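Local coordinates for repressor protein C2 (Enterobacteria phage P22, PDB 2R1J) that binds the OR and OL operators of phage P22 through its helix-turn-helix domain, blocking transcription of lytic genes and so maintaining lysogeny, at residues C[4-9]-C[63-68]; C[9-14]-C[37-42]; C[26-31]-C[51-56]. One frame throughout, in Å; residues are numbered along the deposited sequence.

Contact 1 (C[4-9]-C[63-68]); sequences QLMGER and YLLKGD
Arg9, near the start of helix 6-17, grips the C-terminal turn of helix 61-66, a polar contact between helix ends that joins the first and last helices of the all-helical N-terminal, Cro/C1-type DNA-binding domain of the repressor. The last turn of a helix leaves carbonyl oxygens without amide partners, and an arginine brought in from the side can take them up. Here the Arg9 chain bends at its third torsion (chi3 -76°), which swings NE round toward the carbonyls of helix 61-66. NE and NH2 then hold one atom side-on: Leu64 O lies 2.9 Å from Arg9 NE and 3.0 Å from Arg9 NH2, close to the guanidinium plane, while both nitrogens sit above the same face of the Leu64 carbonyl. A weak bond from NH2 to Leu65 O extends the grip. The third nitrogen, NH1, turns back to its own segment, where Gln4 O is 3.0 Å away and Gln4 OE1 also accepts from it. Five bonds, one of them weak, therefore fix the rotation of the group, with Leu5 O over the centre of one face and Gly67 N over the rim of the other.

Next to this polar cluster Met6 packs beside Leu65, the two side chains pointing the same way, and its SD comes 3.8 Å from Leu65 CD2. Leu65 in turn packs on Leu51 of the second subunit, so the contact borders the dimer interface, whereas Leu64 faces inward to Leu50 and Leu53. Gly67, with positive phi, is the first residue to leave the helix. Arg9 CD comes over one face of the Tyr63 ring, offset toward its rim, in a CH-pi contact 4.0 Å from the ring centroid and 23° off the ring normal.

Contact 2 (C[9-14]-C[37-42]); sequences RIRARR and QWERSE. With nucleotides of chain B; nucleotides of chain A.
Helix 6-17 and the end of helix 32-39 approach most closely at Arg11 and Glu39, whose CA atoms lie 5.6 Å apart, and just beyond, a Schellman motif with positive phi at Ser41 closes the second helix. The latter is the recognition helix of the helix-turn-helix, and the contact shows how a buried carboxylate can organise arginines next to DNA. Glu39 runs out extended beyond CG and meets two arginines, each crossing it at about a right angle. Arg14 makes the classic two-pronged salt bridge, its plane only 24° from that of the carboxylate: Arg14 NE is 2.7 Å from Glu39 OE2 and Arg14 NH2 is 3.0 Å from Glu39 OE1, both on syn lone pairs. Arg11 is turned 78° from the carboxylate and places both NE and NH2 on OE1 alone, NE coming from above the carboxylate plane. OE1 thus accepts three arginine N-H groups, besides a bond from Gln21, which would be expected to keep the acid ionised.

Ile10 adds apolar contacts beside the charges, its CG2 against Glu39 CG and its CD1 3.9 Å from Trp38 CB. The same helix end meets the operator. Gln37 NE2 reads a base edge, 3.1 Å from O4 of DT14 of chain A, and Trp38 NE1 donates to a phosphate oxygen, OP2 of DC13 of chain A, at 2.8 Å. Of the network, Arg14 also pairs with a DNA phosphate, and Arg11 NH2, already bound to Glu39, donates to OP1 of DT4 of chain B at 2.7 Å.

Contact 3 (C[26-31]-C[51-56]); sequences KMVGVS and LALSKA. With nucleotides of chain A.
Val28 sets CG1 anti to its backbone N (chi1 176°) and CG2 beside it, so that its two methyls meet helix 47-56 at different places: CG1 meets Ala52 CB at 3.9 Å, whereas CG2 lies over the backbone of Leu53, 3.8 Å from its CA, and also touches Ala56 CB. Met27 bends at its third torsion (chi3 82°), and this folds CE back onto Ala56, 3.9 Å from Ala56 CB and marginally closer, 3.8 Å, to Ala56 O. Small residues on one helix commonly allow a neighbour to come close, and here Ala52 and Ala56, one turn apart, have no side chain beyond a methyl group to set against the end of helix 21-28. The CA atoms of Val28 and Ala52 accordingly approach to 5.3 Å. Leu53 reaches Val28 CG2 with CD1 and continues inward to Leu24 and Trp38.

Helix 21-28 is the first helix of the helix-turn-helix, and the contact lies at its last turn, where the chain passes into the turn of the motif. Gly29 leaves the helix with positive phi, at backbone angles where a CB would jam against the preceding carbonyl oxygen. Two residues on, Ser31 N-caps the recognition helix through a bond from Ala34 N to its OG, and it clamps a DNA phosphate: Ser31 N is 3.0 Å and Ser31 OG 2.7 Å from OP2 of DT14 of chain A. The chemistry thus divides along the segment, with packing without hydrogen bonds between the segments at the helix end and directed polar bonds from the adjoining turn holding one phosphate of the operator.

The three contacts tie five helices into one compact domain. Contact 1 joins the chain's two ends, and the other two fall within the span between its segments; contacts 2 and 3 interleave, their four segments alternating along the sequence. Contacts 1 and 2 share Arg9 and helix 6-17, with centres 9 Å apart. Contact 3 lies about 13 Å from contact 2 and 16 Å from contact 1, centre to centre, across the middle of the chain from both. Leu53 bridges them, its CD2 touching Ile10, Trp38 and Leu64. Contacts 2 and 3 join the two helices of the DNA-binding motif to helices 6-17 and 47-56, and contacts 1 and 3 both have residues that reach the second subunit.

Contact 1 (C[4-9]-C[63-68])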
loop_
_atom_site.group_PDB
_atom_site.type_symbol
_atom_site.label_atom_id
_atom_site.label_comp_id
_atom_site.label_asym_id
_atom_site.label_seq_id
_atom_site.Cartn_x
_atom_site.Cartn_y
_atom_site.Cartn_z
ATOM N N GLN C 4 9.759 -2.921 16.623
ATOM C CA GLN C 4 10.479 -2.571 15.403
ATOM C C GLN C 4 9.565 -1.863 14.390
ATOM O O GLN C 4 8.485 -2.352 14.074
ATOM C CB GLN C 4 11.051 -3.832 14.768
ATOM C CG GLN C 4 11.841 -3.569 13.514
ATOM C CD GLN C 4 12.359 -4.845 12.888
ATOM O OE1 GLN C 4 11.585 -5.760 12.581
ATOM N NE2 GLN C 4 13.675 -4.916 12.692
ATOM N N LEU C 5 10.020 -0.719 13.889
ATOM C CA LEU C 5 9.270 0.083 12.911
ATOM C C LEU C 5 9.457 -0.406 11.481
ATOM O O LEU C 5 10.474 -1.029 11.161
ATOM C CB LEU C 5 9.725 1.534 12.993
ATOM C CG LEU C 5 9.508 2.199 14.349
ATOM C CD1 LEU C 5 10.261 3.522 14.366
ATOM C CD2 LEU C 5 8.005 2.407 14.599
ATOM N N MET C 6 8.496 -0.112 10.604
ATOM C CA MET C 6 8.618 -0.531 9.210
ATOM C C MET C 6 9.904 0.029 8.606
ATOM O O MET C 6 10.595 -0.669 7.870
ATOM C CB MET C 6 7.408 -0.047 8.376
ATOM C CG MET C 6 7.598 -0.236 6.862
ATOM S SD MET C 6 6.072 0.005 5.877
ATOM C CE MET C 6 5.484 1.425 6.662
ATOM N N GLY C 7 10.219 1.285 8.918
ATOM C CA GLY C 7 11.406 1.928 8.373
ATOM C C GLY C 7 12.683 1.142 8.624
ATOM O O GLY C 7 13.600 1.141 7.793
ATOM N N GLU C 8 12.734 0.475 9.776
ATOM C CA GLU C 8 13.900 -0.321 10.147
ATOM C C GLU C 8 13.986 -1.559 9.271
ATOM O O GLU C 8 15.085 -1.973 8.876
ATOM C CB GLU C 8 13.815 -0.689 11.638
ATOM C CG GLU C 8 14.176 0.485 12.553
ATOM C CD GLU C 8 13.800 0.268 14.025
ATOM O OE1 GLU C 8 14.409 0.929 14.888
ATOM O OE2 GLU C 8 12.890 -0.538 14.316
ATOM N N ARG C 9 12.837 -2.155 8.964
ATOM C CA ARG C 9 12.807 -3.329 8.108
ATOM C C ARG C 9 13.174 -2.955 6.678
ATOM O O ARG C 9 13.766 -3.747 5.944
ATOM C CB ARG C 9 11.427 -3.980 8.149
ATOM C CG ARG C 9 11.159 -4.685 9.472
ATOM C CD ARG C 9 9.841 -5.451 9.466
ATOM N NE ARG C 9 8.680 -4.573 9.600
ATOM C CZ ARG C 9 8.232 -4.078 10.751
ATOM N NH1 ARG C 9 8.845 -4.365 11.902
ATOM N NH2 ARG C 9 7.153 -3.296 10.758
ATOM N N TYR C 63 5.142 -7.957 5.390
ATOM C CA TYR C 63 6.357 -8.039 6.185
ATOM C C TYR C 63 6.866 -6.644 6.515
ATOM O O TYR C 63 7.239 -6.364 7.647
ATOM C CB TYR C 63 7.452 -8.834 5.452
ATOM C CG TYR C 63 8.806 -8.685 6.113
ATOM C CD1 TYR C 63 9.073 -9.269 7.363
ATOM C CD2 TYR C 63 9.788 -7.889 5.541
ATOM C CE1 TYR C 63 10.295 -9.047 8.021
ATOM C CE2 TYR C 63 11.001 -7.660 6.185
ATOM C CZ TYR C 63 11.248 -8.240 7.424
ATOM O OH TYR C 63 12.441 -7.990 8.064
ATOM N N LEU C 64 6.902 -5.756 5.523
ATOM C CA LEU C 64 7.367 -4.401 5.787
ATOM C C LEU C 64 6.473 -3.696 6.801
ATOM O O LEU C 64 6.956 -3.098 7.753
ATOM C CB LEU C 64 7.414 -3.570 4.489
ATOM C CG LEU C 64 8.461 -4.033 3.468
ATOM C CD1 LEU C 64 8.395 -3.171 2.207
ATOM C CD2 LEU C 64 9.837 -3.948 4.103
ATOM N N LEU C 65 5.167 -3.786 6.601
ATOM C CA LEU C 65 4.217 -3.112 7.491
ATOM C C LEU C 65 4.180 -3.586 8.941
ATOM O O LEU C 65 4.202 -2.770 9.863
ATOM C CB LEU C 65 2.806 -3.223 6.922
ATOM C CG LEU C 65 2.409 -2.301 5.761
ATOM C CD1 LEU C 65 1.028 -2.723 5.215
ATOM C CD2 LEU C 65 2.373 -0.845 6.260
ATOM N N LYS C 66 4.120 -4.895 9.148
ATOM C CA LYS C 66 4.015 -5.416 10.507
ATOM C C LYS C 66 5.092 -6.416 10.913
ATOM O O LYS C 66 5.216 -6.754 12.095
ATOM C CB LYS C 66 2.632 -6.042 10.693
ATOM C CG LYS C 66 1.496 -5.071 10.370
ATOM C CD LYS C 66 0.137 -5.762 10.393
ATOM C CE LYS C 66 -0.964 -4.850 9.858
ATOM N NZ LYS C 66 -1.107 -3.587 10.642
ATOM N N GLY C 67 5.864 -6.881 9.938
ATOM C CA GLY C 67 6.921 -7.837 10.210
ATOM C C GLY C 67 6.426 -9.242 10.481
ATOM O O GLY C 67 5.544 -9.756 9.789
ATOM N N ASP C 68 7.009 -9.870 11.494
ATOM C CA ASP C 68 6.637 -11.223 11.875
ATOM C C ASP C 68 6.115 -11.229 13.305
ATOM O O ASP C 68 5.015 -11.780 13.523
ATOM C CB ASP C 68 7.843 -12.155 11.759
ATOM C CG ASP C 68 8.453 -12.143 10.374
ATOM O OD1 ASP C 68 7.703 -12.323 9.392
ATOM O OD2 ASP C 68 9.684 -11.964 10.267
ATOM O OXT ASP C 68 6.814 -10.685 14.187
#

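Contact 2 (C[9-14]-C[37-42])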
loop_
_atom_site.group_PDB
_atom_site.type_symbol
_atom_site.label_atom_id
_atom_site.label_comp_id
_atom_site.label_asym_id
_atom_site.label_seq_id
_atom_site.Cartn_x
_atom_site.Cartn_y
_atom_site.Cartn_z
ATOM N N ARG C 9 12.837 -2.155 8.964
ATOM C CA ARG C 9 12.807 -3.329 8.108
ATOM C C ARG C 9 13.174 -2.955 6.678
ATOM O O ARG C 9 13.766 -3.747 5.944
ATOM C CB ARG C 9 11.427 -3.980 8.149
ATOM C CG ARG C 9 11.159 -4.685 9.472
ATOM C CD ARG C 9 9.841 -5.451 9.466
ATOM N NE ARG C 9 8.680 -4.573 9.600
ATOM C CZ ARG C 9 8.232 -4.078 10.751
ATOM N NH1 ARG C 9 8.845 -4.365 11.902
ATOM N NH2 ARG C 9 7.153 -3.296 10.758
ATOM N N ILE C 10 12.821 -1.737 6.286
ATOM C CA ILE C 10 13.142 -1.262 4.952
ATOM C C ILE C 10 14.652 -1.086 4.813
ATOM O O ILE C 10 15.247 -1.580 3.843
ATOM C CB ILE C 10 12.425 0.092 4.663
ATOM C CG1 ILE C 10 10.916 -0.159 4.514
ATOM C CG2 ILE C 10 12.942 0.713 3.388
ATOM C CD1 ILE C 10 10.111 1.134 4.291
ATOM N N ARG C 11 15.269 -0.405 5.777
ATOM C CA ARG C 11 16.705 -0.162 5.704
ATOM C C ARG C 11 17.468 -1.473 5.775
ATOM O O ARG C 11 18.354 -1.702 4.963
ATOM C CB ARG C 11 17.162 0.804 6.807
ATOM C CG ARG C 11 18.674 0.981 6.901
ATOM C CD ARG C 11 19.040 2.142 7.805
ATOM N NE ARG C 11 18.708 3.419 7.172
ATOM C CZ ARG C 11 18.796 4.606 7.766
ATOM N NH1 ARG C 11 19.212 4.700 9.022
ATOM N NH2 ARG C 11 18.450 5.705 7.099
ATOM N N ALA C 12 17.119 -2.347 6.716
ATOM C CA ALA C 12 17.850 -3.610 6.808
ATOM C C ALA C 12 17.773 -4.392 5.502
ATOM O O ALA C 12 18.762 -4.972 5.046
ATOM C CB ALA C 12 17.326 -4.450 7.950
ATOM N N ARG C 13 16.599 -4.398 4.884
ATOM C CA ARG C 13 16.408 -5.122 3.640
ATOM C C ARG C 13 17.234 -4.509 2.511
ATOM O O ARG C 13 17.788 -5.225 1.665
ATOM C CB ARG C 13 14.919 -5.133 3.293
ATOM C CG ARG C 13 14.450 -6.351 2.555
ATOM C CD ARG C 13 14.712 -7.596 3.373
ATOM N NE ARG C 13 14.216 -8.794 2.712
ATOM C CZ ARG C 13 14.636 -9.228 1.527
ATOM N NH1 ARG C 13 14.124 -10.335 1.002
ATOM N NH2 ARG C 13 15.569 -8.556 0.864
ATOM N N ARG C 14 17.324 -3.180 2.492
ATOM C CA ARG C 14 18.104 -2.489 1.475
ATOM C C ARG C 14 19.598 -2.823 1.647
ATOM O O ARG C 14 20.288 -3.089 0.663
ATOM C CB ARG C 14 17.906 -0.977 1.574
ATOM C CG ARG C 14 18.718 -0.202 0.542
ATOM C CD ARG C 14 18.393 1.279 0.545
ATOM N NE ARG C 14 18.653 1.926 1.832
ATOM C CZ ARG C 14 19.857 2.260 2.279
ATOM N NH1 ARG C 14 20.937 2.003 1.536
ATOM N NH2 ARG C 14 19.981 2.856 3.461
ATOM N N GLN C 37 13.104 9.130 3.997
ATOM C CA GLN C 37 11.984 9.435 4.870
ATOM C C GLN C 37 11.298 8.157 5.365
ATOM O O GLN C 37 10.929 8.082 6.526
ATOM C CB GLN C 37 11.005 10.358 4.133
ATOM C CG GLN C 37 11.568 11.705 3.800
ATOM C CD GLN C 37 10.725 12.452 2.766
ATOM O OE1 GLN C 37 10.024 11.834 1.957
ATOM N NE2 GLN C 37 10.814 13.778 2.776
ATOM N N TRP C 38 11.124 7.161 4.500
ATOM C CA TRP C 38 10.506 5.914 4.916
ATOM C C TRP C 38 11.394 5.192 5.928
ATOM O O TRP C 38 10.900 4.658 6.927
ATOM C CB TRP C 38 10.283 4.964 3.743
ATOM C CG TRP C 38 9.380 5.531 2.692
ATOM C CD1 TRP C 38 8.501 6.579 2.837
ATOM C CD2 TRP C 38 9.285 5.100 1.344
ATOM N NE1 TRP C 38 7.870 6.833 1.633
ATOM C CE2 TRP C 38 8.331 5.938 0.698
ATOM C CE3 TRP C 38 9.909 4.091 0.610
ATOM C CZ2 TRP C 38 7.998 5.794 -0.652
ATOM C CZ3 TRP C 38 9.585 3.942 -0.740
ATOM C CH2 TRP C 38 8.635 4.790 -1.362
ATOM N N GLU C 39 12.701 5.186 5.677
ATOM C CA GLU C 39 13.602 4.452 6.585
ATOM C C GLU C 39 13.657 5.042 7.981
ATOM O O GLU C 39 13.794 4.299 8.958
ATOM C CB GLU C 39 15.026 4.356 5.999
ATOM C CG GLU C 39 15.031 3.653 4.670
ATOM C CD GLU C 39 16.414 3.254 4.169
ATOM O OE1 GLU C 39 17.399 3.894 4.563
ATOM O OE2 GLU C 39 16.470 2.318 3.355
ATOM N N ARG C 40 13.548 6.361 8.074
ATOM C CA ARG C 40 13.593 7.055 9.352
ATOM C C ARG C 40 12.200 7.226 9.964
ATOM O O ARG C 40 12.029 7.870 11.003
ATOM C CB ARG C 40 14.265 8.411 9.186
ATOM C CG ARG C 40 15.769 8.326 8.894
ATOM C CD ARG C 40 16.379 9.682 8.692
ATOM N NE ARG C 40 15.909 10.269 7.449
ATOM C CZ ARG C 40 14.916 11.150 7.368
ATOM N NH1 ARG C 40 14.304 11.561 8.472
ATOM N NH2 ARG C 40 14.515 11.579 6.181
ATOM N N SER C 41 11.213 6.636 9.313
ATOM C CA SER C 41 9.833 6.713 9.795
ATOM C C SER C 41 9.264 8.148 9.812
ATOM O O SER C 41 8.345 8.455 10.593
ATOM C CB SER C 41 9.738 6.074 11.184
ATOM O OG SER C 41 9.907 4.665 11.084
ATOM N N GLU C 42 9.796 9.005 8.947
ATOM C CA GLU C 42 9.331 10.405 8.805
ATOM C C GLU C 42 7.955 10.362 8.088
ATOM O O GLU C 42 7.095 11.227 8.302
ATOM C CB GLU C 42 10.336 11.218 7.980
ATOM C CG GLU C 42 10.015 12.719 7.855
ATOM C CD GLU C 42 11.060 13.513 7.054
ATOM O OE1 GLU C 42 10.657 14.478 6.373
ATOM O OE2 GLU C 42 12.287 13.205 7.113
ATOM P P DT B 4 19.594 8.814 6.425
ATOM O OP1 DT B 4 19.642 8.054 7.694
ATOM O OP2 DT B 4 18.578 8.424 5.401
ATOM O "O5'" DT B 4 19.442 10.345 6.815
ATOM C "C5'" DT B 4 20.450 10.965 7.617
ATOM C "C4'" DT B 4 20.191 12.443 7.781
ATOM O "O4'" DT B 4 20.403 13.140 6.538
ATOM C "C3'" DT B 4 18.801 12.850 8.271
ATOM O "O3'" DT B 4 18.997 13.870 9.247
ATOM C "C2'" DT B 4 18.135 13.413 7.023
ATOM C "C1'" DT B 4 19.311 14.024 6.287
ATOM N N1 DT B 4 19.193 14.146 4.824
ATOM C C2 DT B 4 19.461 15.374 4.239
ATOM O O2 DT B 4 19.653 16.397 4.873
ATOM N N3 DT B 4 19.489 15.362 2.871
ATOM C C4 DT B 4 19.256 14.283 2.046
ATOM O O4 DT B 4 19.371 14.409 0.839
ATOM C C5 DT B 4 18.901 13.052 2.715
ATOM C C7 DT B 4 18.571 11.852 1.890
ATOM C C6 DT B 4 18.882 13.042 4.059
ATOM P P DC A 13 5.023 8.508 -0.418
ATOM O OP1 DC A 13 4.732 7.164 -0.915
ATOM O OP2 DC A 13 6.218 8.763 0.417
ATOM O "O5'" DC A 13 5.195 9.381 -1.723
ATOM C "C5'" DC A 13 6.430 9.999 -2.041
ATOM C "C4'" DC A 13 6.164 11.323 -2.717
ATOM O "O4'" DC A 13 5.642 12.230 -1.703
ATOM C "C3'" DC A 13 7.457 11.973 -3.208
ATOM O "O3'" DC A 13 7.700 11.758 -4.577
ATOM C "C2'" DC A 13 7.295 13.451 -2.905
ATOM C "C1'" DC A 13 6.113 13.556 -1.948
ATOM N N1 DC A 13 6.556 14.142 -0.664
ATOM C C2 DC A 13 6.591 15.536 -0.550
ATOM O O2 DC A 13 6.345 16.200 -1.544
ATOM N N3 DC A 13 6.923 16.106 0.626
ATOM C C4 DC A 13 7.257 15.346 1.671
ATOM N N4 DC A 13 7.542 15.959 2.833
ATOM C C5 DC A 13 7.294 13.920 1.574
ATOM C C6 DC A 13 6.923 13.363 0.401
ATOM P P DT A 14 9.223 11.736 -5.105
ATOM O OP1 DT A 14 9.186 10.974 -6.368
ATOM O OP2 DT A 14 10.096 11.307 -3.995
ATOM O "O5'" DT A 14 9.506 13.255 -5.461
ATOM C "C5'" DT A 14 8.582 13.954 -6.295
ATOM C "C4'" DT A 14 9.018 15.388 -6.446
ATOM O "O4'" DT A 14 8.772 16.081 -5.201
ATOM C "C3'" DT A 14 10.520 15.465 -6.702
ATOM O "O3'" DT A 14 10.883 16.261 -7.813
ATOM C "C2'" DT A 14 11.103 16.048 -5.438
ATOM C "C1'" DT A 14 9.948 16.749 -4.754
ATOM N N1 DT A 14 10.048 16.556 -3.296
ATOM C C2 DT A 14 10.074 17.642 -2.453
ATOM O O2 DT A 14 10.043 18.799 -2.847
ATOM N N3 DT A 14 10.158 17.332 -1.126
ATOM C C4 DT A 14 10.254 16.080 -0.575
ATOM O O4 DT A 14 10.328 15.960 0.639
ATOM C C5 DT A 14 10.254 14.979 -1.521
ATOM C C7 DT A 14 10.413 13.575 -1.021
ATOM C C6 DT A 14 10.131 15.269 -2.809
#

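Contact 3 (C[26-31]-C[51-56])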
loop_
_atom_site.group_PDB
_atom_site.type_symbol
_atom_site.label_atom_id
_atom_site.label_comp_id
_atom_site.label_asym_id
_atom_site.label_seq_id
_atom_site.Cartn_x
_atom_site.Cartn_y
_atom_site.Cartn_z
ATOM N N LYS C 26 15.223 4.613 -7.568
ATOM C CA LYS C 26 15.077 4.427 -9.008
ATOM C C LYS C 26 14.242 3.186 -9.310
ATOM O O LYS C 26 13.411 3.182 -10.223
ATOM C CB LYS C 26 16.464 4.288 -9.667
ATOM C CG LYS C 26 16.424 4.153 -11.182
ATOM C CD LYS C 26 15.999 5.444 -11.847
ATOM C CE LYS C 26 15.713 5.227 -13.334
ATOM N NZ LYS C 26 15.159 6.461 -13.971
ATOM N N MET C 27 14.466 2.127 -8.541
ATOM C CA MET C 27 13.729 0.883 -8.704
ATOM C C MET C 27 12.234 1.034 -8.382
ATOM O O MET C 27 11.385 0.444 -9.049
ATOM C CB MET C 27 14.314 -0.192 -7.790
ATOM C CG MET C 27 15.712 -0.698 -8.161
ATOM S SD MET C 27 16.315 -1.823 -6.836
ATOM C CE MET C 27 15.484 -3.323 -7.340
ATOM N N VAL C 28 11.931 1.820 -7.348
ATOM C CA VAL C 28 10.548 2.057 -6.888
ATOM C C VAL C 28 9.837 3.173 -7.648
ATOM O O VAL C 28 8.613 3.132 -7.811
ATOM C CB VAL C 28 10.558 2.405 -5.373
ATOM C CG1 VAL C 28 9.151 2.754 -4.864
ATOM C CG2 VAL C 28 11.148 1.227 -4.604
ATOM N N GLY C 29 10.590 4.158 -8.105
ATOM C CA GLY C 29 9.990 5.271 -8.818
ATOM C C GLY C 29 9.807 6.503 -7.944
ATOM O O GLY C 29 8.881 7.289 -8.159
ATOM N N VAL C 30 10.672 6.660 -6.941
ATOM C CA VAL C 30 10.636 7.825 -6.062
ATOM C C VAL C 30 12.046 8.340 -5.885
ATOM O O VAL C 30 12.997 7.711 -6.342
ATOM C CB VAL C 30 10.067 7.508 -4.661
ATOM C CG1 VAL C 30 8.612 7.035 -4.797
ATOM C CG2 VAL C 30 10.891 6.440 -3.952
ATOM N N SER C 31 12.175 9.477 -5.215
ATOM C CA SER C 31 13.480 10.069 -4.975
ATOM C C SER C 31 14.213 9.353 -3.853
ATOM O O SER C 31 13.634 8.604 -3.073
ATOM C CB SER C 31 13.325 11.536 -4.585
ATOM O OG SER C 31 12.679 11.677 -3.333
ATOM N N LEU C 51 3.701 -1.207 -2.642
ATOM C CA LEU C 51 3.761 -2.418 -3.456
ATOM C C LEU C 51 5.050 -2.450 -4.280
ATOM O O LEU C 51 5.732 -3.483 -4.334
ATOM C CB LEU C 51 2.522 -2.516 -4.332
ATOM C CG LEU C 51 1.409 -3.353 -3.685
ATOM C CD1 LEU C 51 1.857 -4.830 -3.706
ATOM C CD2 LEU C 51 1.142 -2.936 -2.253
ATOM N N ALA C 52 5.422 -1.329 -4.893
ATOM C CA ALA C 52 6.655 -1.307 -5.688
ATOM C C ALA C 52 7.889 -1.539 -4.819
ATOM O O ALA C 52 8.865 -2.167 -5.256
ATOM C CB ALA C 52 6.772 0.033 -6.456
ATOM N N LEU C 53 7.846 -1.028 -3.593
ATOM C CA LEU C 53 8.935 -1.176 -2.650
ATOM C C LEU C 53 9.086 -2.657 -2.247
ATOM O O LEU C 53 10.205 -3.191 -2.201
ATOM C CB LEU C 53 8.657 -0.321 -1.409
ATOM C CG LEU C 53 9.652 -0.420 -0.249
ATOM C CD1 LEU C 53 11.017 0.126 -0.687
ATOM C CD2 LEU C 53 9.118 0.385 0.951
ATOM N N SER C 54 7.967 -3.313 -1.978
ATOM C CA SER C 54 8.000 -4.718 -1.581
ATOM C C SER C 54 8.634 -5.555 -2.705
ATOM O O SER C 54 9.394 -6.484 -2.433
ATOM C CB SER C 54 6.589 -5.218 -1.268
ATOM O OG SER C 54 5.776 -5.241 -2.423
ATOM N N LYS C 55 8.330 -5.231 -3.955
ATOM C CA LYS C 55 8.915 -5.982 -5.070
ATOM C C LYS C 55 10.423 -5.713 -5.161
ATOM O O LYS C 55 11.223 -6.651 -5.282
ATOM C CB LYS C 55 8.224 -5.621 -6.380
ATOM C CG LYS C 55 6.816 -6.143 -6.433
ATOM C CD LYS C 55 6.084 -5.688 -7.659
ATOM C CE LYS C 55 4.676 -6.258 -7.639
ATOM N NZ LYS C 55 3.980 -5.955 -6.340
ATOM N N ALA C 56 10.820 -4.450 -5.083
ATOM C CA ALA C 56 12.244 -4.101 -5.145
ATOM C C ALA C 56 13.052 -4.755 -4.029
ATOM O O ALA C 56 14.207 -5.142 -4.240
ATOM C CB ALA C 56 12.420 -2.573 -5.088
ATOM P P DT A 14 9.223 11.736 -5.105
ATOM O OP1 DT A 14 9.186 10.974 -6.368
ATOM O OP2 DT A 14 10.096 11.307 -3.995
ATOM O "O5'" DT A 14 9.506 13.255 -5.461
ATOM C "C5'" DT A 14 8.582 13.954 -6.295
ATOM C "C4'" DT A 14 9.018 15.388 -6.446
ATOM O "O4'" DT A 14 8.772 16.081 -5.201
ATOM C "C3'" DT A 14 10.520 15.465 -6.702
ATOM O "O3'" DT A 14 10.883 16.261 -7.813
ATOM C "C2'" DT A 14 11.103 16.048 -5.438
ATOM C "C1'" DT A 14 9.948 16.749 -4.754
ATOM N N1 DT A 14 10.048 16.556 -3.296
ATOM C C2 DT A 14 10.074 17.642 -2.453
ATOM O O2 DT A 14 10.043 18.799 -2.847
ATOM N N3 DT A 14 10.158 17.332 -1.126
ATOM C C4 DT A 14 10.254 16.080 -0.575
ATOM O O4 DT A 14 10.328 15.960 0.639
ATOM C C5 DT A 14 10.254 14.979 -1.521
ATOM C C7 DT A 14 10.413 13.575 -1.021
ATOM C C6 DT A 14 10.131 15.269 -2.809
#